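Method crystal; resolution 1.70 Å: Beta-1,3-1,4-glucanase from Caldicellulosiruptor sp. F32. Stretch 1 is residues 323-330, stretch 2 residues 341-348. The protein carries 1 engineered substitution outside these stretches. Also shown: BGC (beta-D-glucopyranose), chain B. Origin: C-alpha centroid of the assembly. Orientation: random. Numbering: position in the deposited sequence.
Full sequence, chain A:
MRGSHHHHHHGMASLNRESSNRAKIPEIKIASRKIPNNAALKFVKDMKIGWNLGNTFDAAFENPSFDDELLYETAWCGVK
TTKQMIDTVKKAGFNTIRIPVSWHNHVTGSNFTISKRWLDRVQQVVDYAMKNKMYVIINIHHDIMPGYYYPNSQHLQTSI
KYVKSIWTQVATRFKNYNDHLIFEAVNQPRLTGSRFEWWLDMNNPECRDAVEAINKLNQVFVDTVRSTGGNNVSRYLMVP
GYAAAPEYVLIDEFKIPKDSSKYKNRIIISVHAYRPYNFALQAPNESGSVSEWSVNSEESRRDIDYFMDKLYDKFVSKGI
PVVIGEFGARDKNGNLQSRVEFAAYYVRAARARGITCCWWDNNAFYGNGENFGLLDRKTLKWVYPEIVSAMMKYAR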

# COMPACT_ATOMS: atom_id res chain seq x y z
N VAL A 323 -4.48 -7.51 2.86
CA VAL A 323 -3.64 -7.21 1.70
C VAL A 323 -2.37 -6.52 2.19
O VAL A 323 -2.45 -5.58 2.99
CB VAL A 323 -4.39 -6.34 0.68
CG1 VAL A 323 -3.46 -5.75 -0.37
CG2 VAL A 323 -5.49 -7.14 0.01
N ILE A 324 -1.22 -6.99 1.71
CA ILE A 324 0.05 -6.33 1.95
C ILE A 324 0.21 -5.31 0.82
O ILE A 324 0.54 -5.66 -0.31
CB ILE A 324 1.21 -7.33 2.03
CG1 ILE A 324 1.05 -8.22 3.25
CG2 ILE A 324 2.55 -6.63 2.01
CD1 ILE A 324 1.99 -9.40 3.26
N GLY A 325 -0.11 -4.05 1.11
CA GLY A 325 -0.14 -3.04 0.08
C GLY A 325 1.22 -2.58 -0.39
O GLY A 325 1.31 -1.95 -1.45
N GLU A 326 2.25 -2.82 0.41
CA GLU A 326 3.63 -2.48 0.02
C GLU A 326 4.59 -3.49 0.63
O GLU A 326 4.54 -3.76 1.83
CB GLU A 326 4.07 -1.09 0.49
CG GLU A 326 3.34 0.08 -0.10
CD GLU A 326 3.82 1.42 0.44
OE1 GLU A 326 4.98 1.49 0.94
OE2 GLU A 326 3.05 2.42 0.36
N PHE A 327 5.47 -4.01 -0.23
CA PHE A 327 6.69 -4.68 0.17
C PHE A 327 7.68 -4.50 -0.97
O PHE A 327 7.35 -4.03 -2.06
CB PHE A 327 6.49 -6.18 0.46
CG PHE A 327 6.50 -7.05 -0.75
CD1 PHE A 327 5.47 -6.97 -1.69
CD2 PHE A 327 7.51 -7.98 -0.97
CE1 PHE A 327 5.47 -7.78 -2.82
CE2 PHE A 327 7.50 -8.78 -2.10
CZ PHE A 327 6.47 -8.68 -3.01
N GLY A 328 8.92 -4.89 -0.70
CA GLY A 328 9.95 -4.87 -1.71
C GLY A 328 11.29 -5.04 -1.06
O GLY A 328 11.41 -5.07 0.16
N ALA A 329 12.32 -5.18 -1.90
CA ALA A 329 13.71 -5.19 -1.46
C ALA A 329 14.48 -4.25 -2.37
O ALA A 329 14.42 -4.39 -3.59
CB ALA A 329 14.30 -6.60 -1.49
N ARG A 330 15.15 -3.28 -1.77
CA ARG A 330 15.90 -2.30 -2.53
C ARG A 330 17.21 -2.91 -3.02
O ARG A 330 17.80 -3.77 -2.36
CB ARG A 330 16.18 -1.06 -1.67
CG ARG A 330 17.08 -1.32 -0.49
CD ARG A 330 17.06 -0.15 0.52
NE ARG A 330 17.72 1.05 0.01
CZ ARG A 330 17.74 2.21 0.66
NH1 ARG A 330 17.12 2.34 1.83
NH2 ARG A 330 18.39 3.26 0.16
N GLU A 341 15.33 -14.55 -4.73
CA GLU A 341 14.88 -15.55 -3.76
C GLU A 341 13.90 -14.94 -2.76
O GLU A 341 12.87 -15.56 -2.44
CB GLU A 341 16.08 -16.16 -3.04
CG GLU A 341 16.93 -17.05 -3.93
CD GLU A 341 18.15 -17.65 -3.24
OE1 GLU A 341 18.09 -17.98 -2.03
OE2 GLU A 341 19.21 -17.79 -3.92
N PHE A 342 14.21 -13.74 -2.25
CA PHE A 342 13.31 -13.01 -1.37
C PHE A 342 11.93 -12.86 -1.98
O PHE A 342 10.91 -13.09 -1.31
CB PHE A 342 13.91 -11.62 -1.08
CG PHE A 342 12.95 -10.64 -0.46
CD1 PHE A 342 12.75 -10.60 0.90
CD2 PHE A 342 12.28 -9.72 -1.26
CE1 PHE A 342 11.86 -9.67 1.46
CE2 PHE A 342 11.41 -8.80 -0.72
CZ PHE A 342 11.20 -8.76 0.64
N ALA A 343 11.87 -12.41 -3.24
CA ALA A 343 10.58 -12.06 -3.82
C ALA A 343 9.72 -13.30 -4.03
O ALA A 343 8.51 -13.27 -3.74
CB ALA A 343 10.77 -11.33 -5.15
N ALA A 344 10.33 -14.38 -4.49
CA ALA A 344 9.59 -15.62 -4.64
C ALA A 344 9.08 -16.10 -3.28
O ALA A 344 7.92 -16.52 -3.15
CB ALA A 344 10.48 -16.69 -5.28
N TYR A 345 9.95 -16.10 -2.27
CA TYR A 345 9.56 -16.62 -0.97
C TYR A 345 8.45 -15.78 -0.36
O TYR A 345 7.46 -16.31 0.16
CB TYR A 345 10.77 -16.67 -0.03
CG TYR A 345 10.43 -17.31 1.29
CD1 TYR A 345 10.52 -18.69 1.44
CD2 TYR A 345 10.01 -16.56 2.36
CE1 TYR A 345 10.20 -19.30 2.64
CE2 TYR A 345 9.68 -17.17 3.59
CZ TYR A 345 9.77 -18.52 3.71
OH TYR A 345 9.46 -19.14 4.90
N TYR A 346 8.61 -14.45 -0.39
CA TYR A 346 7.65 -13.55 0.23
C TYR A 346 6.26 -13.75 -0.39
O TYR A 346 5.27 -13.90 0.33
CB TYR A 346 8.14 -12.12 0.07
CG TYR A 346 7.43 -11.09 0.90
CD1 TYR A 346 6.13 -10.68 0.58
CD2 TYR A 346 8.08 -10.45 1.93
CE1 TYR A 346 5.50 -9.69 1.33
CE2 TYR A 346 7.44 -9.46 2.69
CZ TYR A 346 6.16 -9.10 2.37
OH TYR A 346 5.53 -8.11 3.09
N VAL A 347 6.19 -13.79 -1.73
CA VAL A 347 4.91 -13.96 -2.40
C VAL A 347 4.30 -15.33 -2.10
O VAL A 347 3.09 -15.45 -1.84
CB VAL A 347 5.06 -13.71 -3.91
CG1 VAL A 347 3.79 -14.11 -4.66
CG2 VAL A 347 5.35 -12.26 -4.15
N ARG A 348 5.10 -16.40 -2.11
CA ARG A 348 4.52 -17.71 -1.79
C ARG A 348 4.08 -17.80 -0.33
O ARG A 348 3.01 -18.35 -0.03
CB ARG A 348 5.52 -18.83 -2.09
CG ARG A 348 5.03 -20.24 -1.70
CD ARG A 348 3.73 -20.62 -2.38
NE ARG A 348 3.10 -21.76 -1.71
CZ ARG A 348 1.80 -22.04 -1.76
NH1 ARG A 348 0.97 -21.28 -2.45
NH2 ARG A 348 1.31 -23.10 -1.11
C2 BGC B . 5.82 4.50 2.13
C3 BGC B . 6.35 4.78 0.74
C4 BGC B . 7.87 4.66 0.81
C5 BGC B . 8.14 3.16 0.97
C6 BGC B . 9.64 2.85 1.07
C1 BGC B . 6.62 3.45 2.91
O2 BGC B . 4.42 4.16 2.06
O3 BGC B . 5.95 6.09 0.38
O4 BGC B . 8.41 5.12 -0.42
O5 BGC B . 7.47 2.63 2.11
O6 BGC B . 10.31 3.64 2.06

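Residues 323-327 form the end of a β-strand that continues into a loop through Arg330, while residues 341-348 lie within a longer α-helix. Strand and helix run nearly antiparallel, their N-to-C directions 167° apart, and their axes approach no closer than 11.8 Å. That spacing leaves a layer for side chains between the two backbones. The helix satisfies its own main chain with i to i+4 hydrogen bonds, such as Tyr346 N to Phe342 O at 2.8 Å. No hydrogen bond crosses to the other stretch, so the two are held by apolar packing and aromatic stacking. The backbones draw nearest just past the strand, where Gly328 CA lies 7.5 Å from Ala343 CA; Gly328 has no side chain, and the CA-to-CB bond of Ala343 points sideways, so neither residue puts a side chain between the backbones here.

Phe327 is the centre of the contact. Its CA-to-CB bond points toward the helix, and with chi1 in the p well its ring lies in an offset stack with that of Tyr346, the centroids 4.2 Å apart and the planes only 12° from parallel. The offset brings Phe327 CD2 to 3.4 Å from Tyr346 CD1, over a face of each ring, a close fit that suits two flat rings lying nearly parallel. The edge of the Phe327 ring meets a second aromatic residue, Phe342, with 4.0 Å between Phe327 CD2 and Phe342 CE2. Farther out on the ring, Phe327 CZ rests 3.9 Å from Val347 CG2, a compact branched side chain that fills space beside it.

Phe342 and Tyr346 are four residues apart, about one helical turn, so both direct their CA-to-CB bonds toward the strand and loop. Phe342 also receives the small methyl of Ala329, whose CB is 3.7 Å from Phe342 CE2. Gly328 O lies 3.7 Å from Phe342 CZ; this carbonyl is buried without a hydrogen-bonding partner, an unfavourable feature within an otherwise apolar setting. Tyr346 reaches farther along the strand: its ring packs against Ile324, with Ile324 CD1 4.0 Å from Tyr346 CE1, while its hydroxyl OH sits 3.4 Å from Phe327 CB and is hydrogen-bonded elsewhere in the structure. Tyrosine thus offers a flat apolar surface for packing and a polar tip that is satisfied even when buried.

The strand also serves a second surface. Between Ile324 and Phe327, Glu326 directs its CA-to-CB bond away from the helix, and its carboxylate accepts a hydrogen bond from the bound glucose, BGC O2 to Glu326 OE2 at 2.8 Å, as befits a glucanase that binds sugar.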